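Local coordinates for protein Exo-beta-1,3-glucanase (Streptomyces sp. SirexAA-E, PDB 4PEY) that removes glucose units from the non-reducing ends of beta-1,3-glucans, hydrolysing laminarin and laminarioligosaccharides to glucose and laminaribiose, at residues A[160-165]-A[179-184]; A[134-139]-A[245-250]; A[175-180]-A[195-200]; A[85-90]-A[113-118]. The protein carries 1 engineered substitution. One frame throughout, in Å; residues are numbered along the deposited sequence. Where two conformers were deposited one is given.

All four contacts lie in the N-terminal beta-helix of this family 55 glycosidase. Interaction 4 comes first and closes before the others open. Segment 134-139 of interaction 2 follows, then interactions 1 and 3, which share D179 and S180. The chain then returns to interaction 2 at 245-250. Strands 87-94, 116-118, 138-144, 162-168, 180-182 and 191-198 are successive parallel neighbours, so interactions 4, 1 and 3 join consecutive coils. Strand 174-178 also pairs in parallel with 191-198. Interaction 2 lays a later loop over them. The centre of interaction 1 is about 8 Å from those of interactions 2 and 3. The centres of interactions 3 and 4 are about 20 Å apart. They tie coils and loop together.

Interaction 1 (A[160-165]-A[179-184]); sequences DSKIDG and DSSVGG
S180 and S161 meet where two neighbouring coils run side by side. S180 OG accepts the backbone N-H of S161 at 3.0 Å, and the bond is almost straight at 173°. OG stands beside its own backbone N, anti to the carbonyl carbon. The same hydroxyl donates to R178 O, so two backbone groups fix its rotation. Beyond this point the strands pair in parallel. S181 N binds S161 O, I163 N binds S181 O at 2.9 Å, and G183 N binds I163 O.

K162 and S181 rise from one face of the pair. Both send their first branch atom anti to the backbone N, and K162 CG lies 4.1 Å from S181 CB. The lysine chain is extended until chi4 (-54°), where it bends. NZ meets D164 OD1 at 2.9 Å from above the carboxylate plane, and this salt bridge closes within segment 160-165. H138 NE2 is a second partner of D164 OD1. A water joins the two coils on this face. It accepts from K162 NZ, donates to I163 O at 2.9 Å and sits 2.7 Å from S181 OG.

I163 and V182 point to the other face. Their tips, CD1 and CG1, are a loose 4.4 Å apart, and I163 also packs on V139 and L143. At the far end a CB on G183 would clash with the carbonyl oxygens of D164 and G165. D160 and D179 both have positive phi at the start of the pair. Stacked corner residues of this kind, followed by in-register parallel strands, are characteristic of the parallel beta-helix.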
loop_
_atom_site.group_PDB
_atom_site.type_symbol
_atom_site.label_atom_id
_atom_site.label_comp_id
_atom_site.label_asym_id
_atom_site.label_seq_id
_atom_site.Cartn_x
_atom_site.Cartn_y
_atom_site.Cartn_z
ATOM N N ASP A 160 2.769 -11.112 6.798
ATOM C CA ASP A 160 3.883 -11.856 7.382
ATOM C C ASP A 160 4.016 -11.609 8.879
ATOM O O ASP A 160 5.122 -11.519 9.404
ATOM C CB ASP A 160 5.201 -11.514 6.660
ATOM C CG ASP A 160 6.230 -12.624 6.788
ATOM O OD1 ASP A 160 5.810 -13.752 7.097
ATOM O OD2 ASP A 160 7.446 -12.392 6.582
ATOM N N SER A 161 2.879 -11.530 9.569
ATOM C CA SER A 161 2.879 -11.196 10.986
ATOM C C SER A 161 2.220 -12.267 11.839
ATOM O O SER A 161 1.407 -13.058 11.354
ATOM C CB SER A 161 2.169 -9.857 11.219
ATOM O OG SER A 161 2.894 -8.795 10.624
ATOM N N LYS A 162 2.608 -12.308 13.109
ATOM C CA LYS A 162 1.965 -13.186 14.075
ATOM C C LYS A 162 1.382 -12.358 15.204
ATOM O O LYS A 162 2.122 -11.663 15.912
ATOM C CB LYS A 162 2.947 -14.214 14.644
ATOM C CG LYS A 162 2.292 -15.179 15.632
ATOM C CD LYS A 162 3.263 -16.216 16.178
ATOM C CE LYS A 162 2.513 -17.411 16.764
ATOM N NZ LYS A 162 1.506 -17.005 17.787
ATOM N N ILE A 163 0.060 -12.418 15.365
ATOM C CA ILE A 163 -0.600 -11.779 16.496
ATOM C C ILE A 163 -1.078 -12.919 17.397
ATOM O O ILE A 163 -1.920 -13.734 16.985
ATOM C CB ILE A 163 -1.778 -10.864 16.059
ATOM C CG1 ILE A 163 -1.264 -9.647 15.277
ATOM C CG2 ILE A 163 -2.564 -10.368 17.272
ATOM C CD1 ILE A 163 -1.069 -9.880 13.825
ATOM N N ASP A 164 -0.509 -13.015 18.603
ATOM C CA ASP A 164 -0.826 -14.135 19.500
ATOM C C ASP A 164 -2.292 -14.138 19.913
ATOM O O ASP A 164 -2.914 -15.197 20.035
ATOM C CB ASP A 164 0.025 -14.100 20.772
ATOM C CG ASP A 164 1.503 -14.325 20.521
ATOM O OD1 ASP A 164 1.908 -14.660 19.383
ATOM O OD2 ASP A 164 2.269 -14.176 21.498
ATOM N N GLY A 165 -2.834 -12.946 20.145
ATOM C CA GLY A 165 -4.202 -12.799 20.605
ATOM C C GLY A 165 -5.142 -12.418 19.478
ATOM O O GLY A 165 -4.939 -12.806 18.323
ATOM N N ASP A 179 -0.716 -14.073 4.697
ATOM C CA ASP A 179 0.442 -14.892 5.047
ATOM C C ASP A 179 0.898 -14.602 6.469
ATOM O O ASP A 179 2.022 -14.170 6.715
ATOM C CB ASP A 179 1.547 -14.663 4.015
ATOM C CG ASP A 179 1.073 -14.980 2.607
ATOM O OD1 ASP A 179 0.094 -15.749 2.486
ATOM O OD2 ASP A 179 1.650 -14.464 1.631
ATOM N N SER A 180 -0.025 -14.842 7.392
ATOM C CA SER A 180 0.111 -14.438 8.783
ATOM C C SER A 180 -0.518 -15.483 9.693
ATOM O O SER A 180 -1.071 -16.481 9.226
ATOM C CB SER A 180 -0.563 -13.073 9.017
ATOM O OG SER A 180 0.127 -12.006 8.374
ATOM N N SER A 181 -0.433 -15.235 10.991
ATOM C CA SER A 181 -1.077 -16.056 12.002
ATOM C C SER A 181 -1.782 -15.136 12.991
ATOM O O SER A 181 -1.182 -14.178 13.471
ATOM C CB SER A 181 -0.041 -16.929 12.719
ATOM O OG SER A 181 -0.593 -17.570 13.854
ATOM N N VAL A 182 -3.055 -15.400 13.275
ATOM C CA VAL A 182 -3.772 -14.626 14.295
ATOM C C VAL A 182 -4.426 -15.563 15.315
ATOM O O VAL A 182 -4.885 -16.660 14.962
ATOM C CB VAL A 182 -4.855 -13.687 13.676
ATOM C CG1 VAL A 182 -4.214 -12.705 12.706
ATOM C CG2 VAL A 182 -5.983 -14.482 13.007
ATOM N N GLY A 183 -4.455 -15.143 16.580
ATOM C CA GLY A 183 -5.112 -15.931 17.612
ATOM C C GLY A 183 -6.625 -15.875 17.509
ATOM O O GLY A 183 -7.323 -16.787 17.956
ATOM N N GLY A 184 -7.131 -14.796 16.920
ATOM C CA GLY A 184 -8.557 -14.599 16.745
ATOM C C GLY A 184 -8.810 -13.373 15.892
ATOM O O GLY A 184 -7.910 -12.563 15.668
HETATM O O HOH W 1 -1.121 -16.435 16.283
#

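Interaction 2 (A[134-139]-A[245-250]); sequences FRRMHV and GTSWGN
W248 lays its indole against R136, M137 and H138, and its side chain can be followed outward from the backbone. CB sits over one face of the R136 guanidinium, 4.0 Å from NH1. Chi1 of 50° puts CG between the backbone N and the carbonyl carbon, the crowded position. CD1 comes next. It touches R136 CG at 3.8 Å and lies above the guanidinium face, offset toward its rim. The two planes are 49° apart and the side chains slide past each other in opposite directions, so this is no flat stack. NE1 is 3.9 Å from R136 CG, and its N-H goes to D160 O. Further round the ring, CZ2 brings its edge to M137 O at 3.8 Å, with the oxygen near the ring plane. CH2 ends the series, 3.8 Å from H138 CB, where the two side chains cross at about a right angle. One indole face is covered by T246 CB from its own loop.

The polar ends are held elsewhere. R136 NH1 donates to L82 O, H138 ND1 bonds D85 OD1, and S247 OG bonds D160 OD2. An alanine at W248 would probably leave D160 O without its indole partner and open a gap between the R136 and H138 side chains. The loop 245-250 joins the long strand 231-243 to strand 255-259, probably near the point where the chain passes to the second beta-helix. The arrangement is a loop packed across coil corners of the first beta-helix of a family 55 glycosidase.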
loop_
_atom_site.group_PDB
_atom_site.type_symbol
_atom_site.label_atom_id
_atom_site.label_comp_id
_atom_site.label_asym_id
_atom_site.label_seq_id
_atom_site.Cartn_x
_atom_site.Cartn_y
_atom_site.Cartn_z
ATOM N N PHE A 134 1.958 -2.883 8.069
ATOM C CA PHE A 134 2.318 -3.558 9.308
ATOM C C PHE A 134 2.854 -4.925 8.859
ATOM O O PHE A 134 2.071 -5.826 8.530
ATOM C CB PHE A 134 1.067 -3.657 10.195
ATOM C CG PHE A 134 1.309 -4.014 11.645
ATOM C CD1 PHE A 134 1.551 -3.025 12.589
ATOM C CD2 PHE A 134 1.173 -5.329 12.085
ATOM C CE1 PHE A 134 1.720 -3.335 13.940
ATOM C CE2 PHE A 134 1.329 -5.645 13.436
ATOM C CZ PHE A 134 1.613 -4.644 14.358
ATOM N N ARG A 135 4.181 -5.055 8.782
ATOM C CA ARG A 135 4.834 -6.242 8.207
ATOM C C ARG A 135 5.804 -6.927 9.156
ATOM O O ARG A 135 6.521 -6.258 9.889
ATOM C CB ARG A 135 5.634 -5.875 6.953
ATOM C CG ARG A 135 4.838 -5.409 5.750
ATOM C CD ARG A 135 5.796 -5.037 4.613
ATOM N NE ARG A 135 5.104 -4.506 3.436
ATOM C CZ ARG A 135 4.607 -5.239 2.444
ATOM N NH1 ARG A 135 4.707 -6.568 2.469
ATOM N NH2 ARG A 135 3.989 -4.633 1.431
ATOM N N ARG A 136 5.851 -8.254 9.112
ATOM C CA ARG A 136 6.869 -9.012 9.847
ATOM C C ARG A 136 6.881 -8.604 11.321
ATOM O O ARG A 136 7.937 -8.410 11.921
ATOM C CB ARG A 136 8.259 -8.809 9.208
ATOM C CG ARG A 136 9.276 -9.914 9.481
ATOM C CD ARG A 136 10.650 -9.554 8.892
ATOM N NE ARG A 136 11.664 -10.583 9.130
ATOM C CZ ARG A 136 11.851 -11.638 8.347
ATOM N NH1 ARG A 136 12.796 -12.525 8.634
ATOM N NH2 ARG A 136 11.090 -11.807 7.275
ATOM N N MET A 137 5.689 -8.483 11.899
ATOM C CA MET A 137 5.539 -8.106 13.299
ATOM C C MET A 137 5.138 -9.309 14.137
ATOM O O MET A 137 4.384 -10.171 13.675
ATOM C CB MET A 137 4.478 -7.003 13.450
ATOM C CG MET A 137 4.813 -5.718 12.701
ATOM S SD MET A 137 6.191 -4.782 13.410
ATOM C CE MET A 137 5.469 -4.179 14.937
ATOM N N HIS A 138 5.604 -9.350 15.384
ATOM C CA HIS A 138 5.109 -10.330 16.342
ATOM C C HIS A 138 4.464 -9.604 17.508
ATOM O O HIS A 138 5.165 -9.020 18.332
ATOM C CB HIS A 138 6.221 -11.247 16.867
ATOM C CG HIS A 138 5.713 -12.325 17.777
ATOM N ND1 HIS A 138 6.517 -12.976 18.692
ATOM C CD2 HIS A 138 4.472 -12.846 17.929
ATOM C CE1 HIS A 138 5.795 -13.868 19.350
ATOM N NE2 HIS A 138 4.548 -13.801 18.913
ATOM N N VAL A 139 3.135 -9.641 17.586
ATOM C CA VAL A 139 2.450 -8.998 18.705
ATOM C C VAL A 139 2.112 -10.050 19.750
ATOM O O VAL A 139 1.319 -10.966 19.493
ATOM C CB VAL A 139 1.168 -8.261 18.266
ATOM C CG1 VAL A 139 0.552 -7.540 19.460
ATOM C CG2 VAL A 139 1.481 -7.266 17.149
ATOM N N GLY A 245 0.698 -18.644 6.378
ATOM C CA GLY A 245 1.427 -18.386 7.609
ATOM C C GLY A 245 2.670 -17.548 7.380
ATOM O O GLY A 245 2.957 -17.143 6.254
ATOM N N THR A 246 3.416 -17.296 8.452
ATOM C CA THR A 246 4.569 -16.416 8.366
ATOM C C THR A 246 5.762 -17.098 7.696
ATOM O O THR A 246 5.873 -18.332 7.672
ATOM C CB THR A 246 5.009 -15.920 9.753
ATOM O OG1 THR A 246 5.488 -17.027 10.526
ATOM C CG2 THR A 246 3.849 -15.235 10.479
ATOM N N SER A 247 6.667 -16.274 7.178
ATOM C CA SER A 247 7.873 -16.762 6.524
ATOM C C SER A 247 8.965 -17.131 7.528
ATOM O O SER A 247 9.894 -17.886 7.207
ATOM C CB SER A 247 8.411 -15.704 5.559
ATOM O OG SER A 247 8.913 -14.582 6.271
ATOM N N TRP A 248 8.848 -16.588 8.738
ATOM C CA TRP A 248 9.912 -16.639 9.743
ATOM C C TRP A 248 9.553 -17.485 10.965
ATOM O O TRP A 248 10.387 -17.687 11.853
ATOM C CB TRP A 248 10.263 -15.216 10.199
ATOM C CG TRP A 248 9.035 -14.423 10.595
ATOM C CD1 TRP A 248 8.279 -13.617 9.782
ATOM C CD2 TRP A 248 8.414 -14.375 11.891
ATOM N NE1 TRP A 248 7.235 -13.074 10.495
ATOM C CE2 TRP A 248 7.298 -13.520 11.789
ATOM C CE3 TRP A 248 8.697 -14.969 13.127
ATOM C CZ2 TRP A 248 6.467 -13.245 12.878
ATOM C CZ3 TRP A 248 7.869 -14.697 14.205
ATOM C CH2 TRP A 248 6.770 -13.839 14.075
ATOM N N GLY A 249 8.319 -17.978 11.008
ATOM C CA GLY A 249 7.863 -18.782 12.133
ATOM C C GLY A 249 8.678 -20.035 12.432
ATOM O O GLY A 249 8.774 -20.460 13.587
ATOM N N ASN A 250 9.262 -20.633 11.397
ATOM C CA ASN A 250 10.017 -21.873 11.550
ATOM C C ASN A 250 11.522 -21.669 11.412
ATOM O O ASN A 250 12.222 -22.499 10.829
ATOM C CB ASN A 250 9.544 -22.912 10.530
ATOM C CG ASN A 250 8.104 -23.332 10.752
ATOM O OD1 ASN A 250 7.656 -23.479 11.889
ATOM N ND2 ASN A 250 7.368 -23.519 9.662
#

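Interaction 3 (A[175-180]-A[195-200]); sequences WYTRDS and SGVEGA
Y176 and S195 meet through their hydroxyls, OH to OG, at 2.7 Å. Either could be the donor. S195 OG approaches the edge of the tyrosine ring, near its plane, and also bonds T216 OG1, so two hydroxyls grip it.

Backbone bonds carry the rest of the polar contact. S195 N binds T177 O at 3.1 Å, D179 N binds S195 O at 2.9 Å, and E198 N binds S180 O. S180 N reaches G196 O at a longer 3.3 Å, from 37° above the carbonyl plane.

The apolar part is small. V197 CG2 touches T177 CG2 at 3.7 Å, the two side chains crossing at about a right angle. The same methyl is 3.3 Å from T177 O.

Charges gather on the side of R178. Its chain is extended from CG to NE. Within segment 175-180, NH1 forms a salt bridge to D179 OD2 at 2.8 Å, tilted from the guanidinium plane; D179 OD1 bonds T216 OG1. NH1 also pairs with E221 and NH2 with D397, which lies among the second set of coils. R178 therefore links the two halves of the protein.

G196 has positive phi, and a CB there would clash with D179 OD1. A type II turn from V197 to A200 then takes the chain away. Parallel strands that bend together at a corner residue are characteristic of a beta-helix; here the substrate-binding residue Q130 is about 10 Å from Y176, between side chains.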
loop_
_atom_site.group_PDB
_atom_site.type_symbol
_atom_site.label_atom_id
_atom_site.label_comp_id
_atom_site.label_asym_id
_atom_site.label_seq_id
_atom_site.Cartn_x
_atom_site.Cartn_y
_atom_site.Cartn_z
ATOM N N TRP A 175 -10.231 -4.442 5.527
ATOM C CA TRP A 175 -8.865 -4.799 5.888
ATOM C C TRP A 175 -8.379 -5.935 5.019
ATOM O O TRP A 175 -9.181 -6.782 4.622
ATOM C CB TRP A 175 -8.772 -5.206 7.369
ATOM C CG TRP A 175 -7.389 -5.046 7.909
ATOM C CD1 TRP A 175 -6.366 -5.959 7.862
ATOM C CD2 TRP A 175 -6.851 -3.871 8.521
ATOM N NE1 TRP A 175 -5.232 -5.426 8.430
ATOM C CE2 TRP A 175 -5.503 -4.146 8.841
ATOM C CE3 TRP A 175 -7.387 -2.617 8.852
ATOM C CZ2 TRP A 175 -4.676 -3.207 9.475
ATOM C CZ3 TRP A 175 -6.565 -1.685 9.478
ATOM C CH2 TRP A 175 -5.221 -1.986 9.780
ATOM N N TYR A 176 -7.073 -5.953 4.737
ATOM C CA TYR A 176 -6.422 -7.092 4.088
ATOM C C TYR A 176 -5.298 -7.641 4.955
ATOM O O TYR A 176 -4.433 -6.895 5.413
ATOM C CB TYR A 176 -5.864 -6.714 2.707
ATOM C CG TYR A 176 -5.162 -7.868 2.004
ATOM C CD1 TYR A 176 -5.798 -9.100 1.835
ATOM C CD2 TYR A 176 -3.866 -7.729 1.514
ATOM C CE1 TYR A 176 -5.159 -10.153 1.188
ATOM C CE2 TYR A 176 -3.221 -8.778 0.862
ATOM C CZ TYR A 176 -3.872 -9.982 0.700
ATOM O OH TYR A 176 -3.221 -11.009 0.052
ATOM N N THR A 177 -5.316 -8.952 5.169
ATOM C CA THR A 177 -4.269 -9.641 5.911
ATOM C C THR A 177 -3.764 -10.782 5.043
ATOM O O THR A 177 -4.581 -11.560 4.528
ATOM C CB THR A 177 -4.797 -10.213 7.257
ATOM O OG1 THR A 177 -5.478 -9.189 7.992
ATOM C CG2 THR A 177 -3.663 -10.805 8.107
ATOM N N ARG A 178 -2.448 -10.900 4.859
ATOM C CA ARG A 178 -1.940 -12.089 4.165
ATOM C C ARG A 178 -0.768 -12.754 4.863
ATOM O O ARG A 178 0.025 -12.108 5.558
ATOM C CB ARG A 178 -1.553 -11.789 2.711
ATOM C CG ARG A 178 -0.295 -11.008 2.508
ATOM C CD ARG A 178 0.323 -11.214 1.089
ATOM N NE ARG A 178 1.554 -10.434 1.016
ATOM C CZ ARG A 178 2.710 -10.800 1.572
ATOM N NH1 ARG A 178 2.823 -11.974 2.188
ATOM N NH2 ARG A 178 3.757 -9.990 1.511
ATOM N N ASP A 179 -0.716 -14.073 4.697
ATOM C CA ASP A 179 0.442 -14.892 5.047
ATOM C C ASP A 179 0.898 -14.602 6.469
ATOM O O ASP A 179 2.022 -14.170 6.715
ATOM C CB ASP A 179 1.547 -14.663 4.015
ATOM C CG ASP A 179 1.073 -14.980 2.607
ATOM O OD1 ASP A 179 0.094 -15.749 2.486
ATOM O OD2 ASP A 179 1.650 -14.464 1.631
ATOM N N SER A 180 -0.025 -14.842 7.392
ATOM C CA SER A 180 0.111 -14.438 8.783
ATOM C C SER A 180 -0.518 -15.483 9.693
ATOM O O SER A 180 -1.071 -16.481 9.226
ATOM C CB SER A 180 -0.563 -13.073 9.017
ATOM O OG SER A 180 0.127 -12.006 8.374
ATOM N N SER A 195 -5.767 -13.925 2.921
ATOM C CA SER A 195 -5.197 -15.024 2.128
ATOM C C SER A 195 -3.987 -15.591 2.864
ATOM O O SER A 195 -3.112 -14.850 3.281
ATOM C CB SER A 195 -4.830 -14.588 0.696
ATOM O OG SER A 195 -3.815 -13.594 0.653
ATOM N N GLY A 196 -3.961 -16.909 3.050
ATOM C CA GLY A 196 -2.860 -17.551 3.750
ATOM C C GLY A 196 -2.749 -17.185 5.221
ATOM O O GLY A 196 -1.653 -17.146 5.776
ATOM N N VAL A 197 -3.880 -16.915 5.869
ATOM C CA VAL A 197 -3.851 -16.505 7.267
ATOM C C VAL A 197 -4.307 -17.638 8.181
ATOM O O VAL A 197 -5.477 -18.030 8.179
ATOM C CB VAL A 197 -4.731 -15.256 7.503
ATOM C CG1 VAL A 197 -4.725 -14.857 8.985
ATOM C CG2 VAL A 197 -4.242 -14.106 6.622
ATOM N N GLU A 198 -3.366 -18.174 8.953
ATOM C CA GLU A 198 -3.688 -19.163 9.967
ATOM C C GLU A 198 -4.510 -18.474 11.049
ATOM O O GLU A 198 -4.114 -17.428 11.568
ATOM C CB GLU A 198 -2.411 -19.780 10.538
ATOM C CG GLU A 198 -1.594 -20.502 9.472
ATOM C CD GLU A 198 -0.164 -20.805 9.889
ATOM O OE1 GLU A 198 0.290 -20.292 10.932
ATOM O OE2 GLU A 198 0.514 -21.558 9.158
ATOM N N GLY A 199 -5.674 -19.031 11.356
ATOM C CA GLY A 199 -6.548 -18.441 12.352
ATOM C C GLY A 199 -7.594 -17.496 11.783
ATOM O O GLY A 199 -8.407 -16.959 12.537
ATOM N N ALA A 200 -7.585 -17.293 10.465
ATOM C CA ALA A 200 -8.606 -16.464 9.820
ATOM C C ALA A 200 -10.000 -17.055 10.028
ATOM O O ALA A 200 -10.165 -18.277 10.098
ATOM C CB ALA A 200 -8.319 -16.320 8.328
#

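Interaction 4 (A[85-90]-A[113-118]); sequences DDTTFN and ENLALN
F89 N and A116 O make a 2.8 Å bond that is nearly straight, at 171°. The CA of T88 gives the same oxygen a weaker CA-H...O contact. A116 N binds T87 O and N118 N binds F89 O, continuing the parallel pairing.

On one face F89 and L117 lie side by side and point the same way, with F89 CB 4.0 Å from L117 CD2. L115 CD2 comes in obliquely, 3.9 Å from F89 CE1 and 3.6 Å from T87 CG2. F59 meets the F89 ring edge-to-face. This is the coil-on-coil stacking of a parallel beta-helix, in which like positions of successive turns lie over one another.

The other face carries A116 and the asparagines. D85 OD1, hydrogen-bonded to H138, comes within 3.3 Å of A116 CB. N118 holds CG anti to its backbone N (chi1 -175°), and its ND2 donates to N90 OD1 at 3.0 Å. N90 OD1 lies in the N118 amide plane, yet the two amides are turned 76° apart. N90 ND2 bonds N65 OD1. An alanine at N90 would probably leave N118 ND2 and N65 OD1 without this shared amide partner. A water accepts from T87 OG1 at 2.7 Å and donates to N114 O.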
loop_
_atom_site.group_PDB
_atom_site.type_symbol
_atom_site.label_atom_id
_atom_site.label_comp_id
_atom_site.label_asym_id
_atom_site.label_seq_id
_atom_site.Cartn_x
_atom_site.Cartn_y
_atom_site.Cartn_z
ATOM N N ASP A 85 11.539 -11.311 16.565
ATOM C CA ASP A 85 11.733 -11.440 18.008
ATOM C C ASP A 85 13.152 -11.055 18.442
ATOM O O ASP A 85 13.436 -11.003 19.633
ATOM C CB ASP A 85 11.396 -12.861 18.471
ATOM C CG ASP A 85 9.904 -13.153 18.396
ATOM O OD1 ASP A 85 9.130 -12.506 19.139
ATOM O OD2 ASP A 85 9.500 -14.014 17.588
ATOM N N ASP A 86 14.030 -10.764 17.482
ATOM C CA ASP A 86 15.365 -10.269 17.816
ATOM C C ASP A 86 15.308 -8.855 18.381
ATOM O O ASP A 86 16.228 -8.422 19.074
ATOM C CB ASP A 86 16.287 -10.281 16.596
ATOM C CG ASP A 86 16.571 -11.675 16.089
ATOM O OD1 ASP A 86 16.387 -12.647 16.852
ATOM O OD2 ASP A 86 16.999 -11.795 14.924
ATOM N N THR A 87 14.228 -8.137 18.078
ATOM C CA THR A 87 14.071 -6.760 18.539
ATOM C C THR A 87 12.723 -6.630 19.223
ATOM O O THR A 87 11.692 -6.535 18.557
ATOM C CB THR A 87 14.172 -5.740 17.376
ATOM O OG1 THR A 87 15.305 -6.066 16.559
ATOM C CG2 THR A 87 14.353 -4.332 17.916
ATOM N N THR A 88 12.737 -6.633 20.553
ATOM C CA THR A 88 11.509 -6.722 21.325
ATOM C C THR A 88 11.262 -5.448 22.128
ATOM O O THR A 88 12.153 -4.955 22.821
ATOM C CB THR A 88 11.545 -7.933 22.285
ATOM O OG1 THR A 88 11.638 -9.146 21.524
ATOM C CG2 THR A 88 10.283 -7.985 23.143
ATOM N N PHE A 89 10.049 -4.918 22.011
ATOM C CA PHE A 89 9.602 -3.796 22.832
ATOM C C PHE A 89 8.734 -4.306 23.963
ATOM O O PHE A 89 7.714 -4.962 23.711
ATOM C CB PHE A 89 8.756 -2.782 22.040
ATOM C CG PHE A 89 9.521 -1.927 21.056
ATOM C CD1 PHE A 89 10.861 -2.143 20.778
ATOM C CD2 PHE A 89 8.864 -0.893 20.403
ATOM C CE1 PHE A 89 11.537 -1.335 19.865
ATOM C CE2 PHE A 89 9.524 -0.089 19.490
ATOM C CZ PHE A 89 10.862 -0.310 19.218
ATOM N N ASN A 90 9.118 -4.014 25.200
ATOM C CA ASN A 90 8.166 -4.076 26.290
ATOM C C ASN A 90 7.476 -2.728 26.290
ATOM O O ASN A 90 7.966 -1.744 26.853
ATOM C CB ASN A 90 8.857 -4.412 27.604
ATOM C CG ASN A 90 9.372 -5.826 27.607
ATOM O OD1 ASN A 90 8.659 -6.748 27.192
ATOM N ND2 ASN A 90 10.620 -6.008 28.013
ATOM N N GLU A 113 7.685 -2.450 10.963
ATOM C CA GLU A 113 8.219 -3.704 10.437
ATOM C C GLU A 113 9.243 -4.363 11.365
ATOM O O GLU A 113 10.057 -3.691 11.989
ATOM C CB GLU A 113 8.847 -3.456 9.053
ATOM C CG GLU A 113 9.377 -4.694 8.333
ATOM C CD GLU A 113 9.736 -4.416 6.881
ATOM O OE1 GLU A 113 10.191 -3.286 6.568
ATOM O OE2 GLU A 113 9.559 -5.326 6.040
ATOM N N ASN A 114 9.192 -5.689 11.448
ATOM C CA ASN A 114 10.303 -6.471 12.011
ATOM C C ASN A 114 10.576 -6.190 13.490
ATOM O O ASN A 114 11.731 -6.063 13.918
ATOM C CB ASN A 114 11.578 -6.235 11.177
ATOM C CG ASN A 114 12.631 -7.318 11.391
ATOM O OD1 ASN A 114 12.301 -8.471 11.670
ATOM N ND2 ASN A 114 13.906 -6.948 11.251
ATOM N N LEU A 115 9.497 -6.120 14.262
ATOM C CA LEU A 115 9.563 -5.938 15.709
ATOM C C LEU A 115 8.660 -6.932 16.416
ATOM O O LEU A 115 7.620 -7.332 15.874
ATOM C CB LEU A 115 9.136 -4.520 16.111
ATOM C CG LEU A 115 10.001 -3.343 15.672
ATOM C CD1 LEU A 115 9.211 -2.056 15.760
ATOM C CD2 LEU A 115 11.245 -3.261 16.539
ATOM N N ALA A 116 9.041 -7.305 17.635
ATOM C CA ALA A 116 8.133 -8.012 18.536
ATOM C C ALA A 116 7.626 -7.027 19.592
ATOM O O ALA A 116 8.409 -6.235 20.135
ATOM C CB ALA A 116 8.820 -9.206 19.192
ATOM N N LEU A 117 6.321 -7.052 19.853
ATOM C CA LEU A 117 5.700 -6.114 20.789
ATOM C C LEU A 117 5.048 -6.844 21.956
ATOM O O LEU A 117 4.315 -7.820 21.764
ATOM C CB LEU A 117 4.646 -5.254 20.090
ATOM C CG LEU A 117 5.077 -4.526 18.823
ATOM C CD1 LEU A 117 3.893 -3.747 18.269
ATOM C CD2 LEU A 117 6.255 -3.596 19.088
ATOM N N ASN A 118 5.330 -6.354 23.159
ATOM C CA ASN A 118 4.705 -6.817 24.393
ATOM C C ASN A 118 3.905 -5.638 24.962
ATOM O O ASN A 118 4.398 -4.919 25.835
ATOM C CB ASN A 118 5.777 -7.309 25.381
ATOM C CG ASN A 118 5.193 -7.915 26.648
ATOM O OD1 ASN A 118 4.056 -8.396 26.663
ATOM N ND2 ASN A 118 5.984 -7.911 27.718
HETATM O O HOH W 2 14.169 -7.523 14.524
#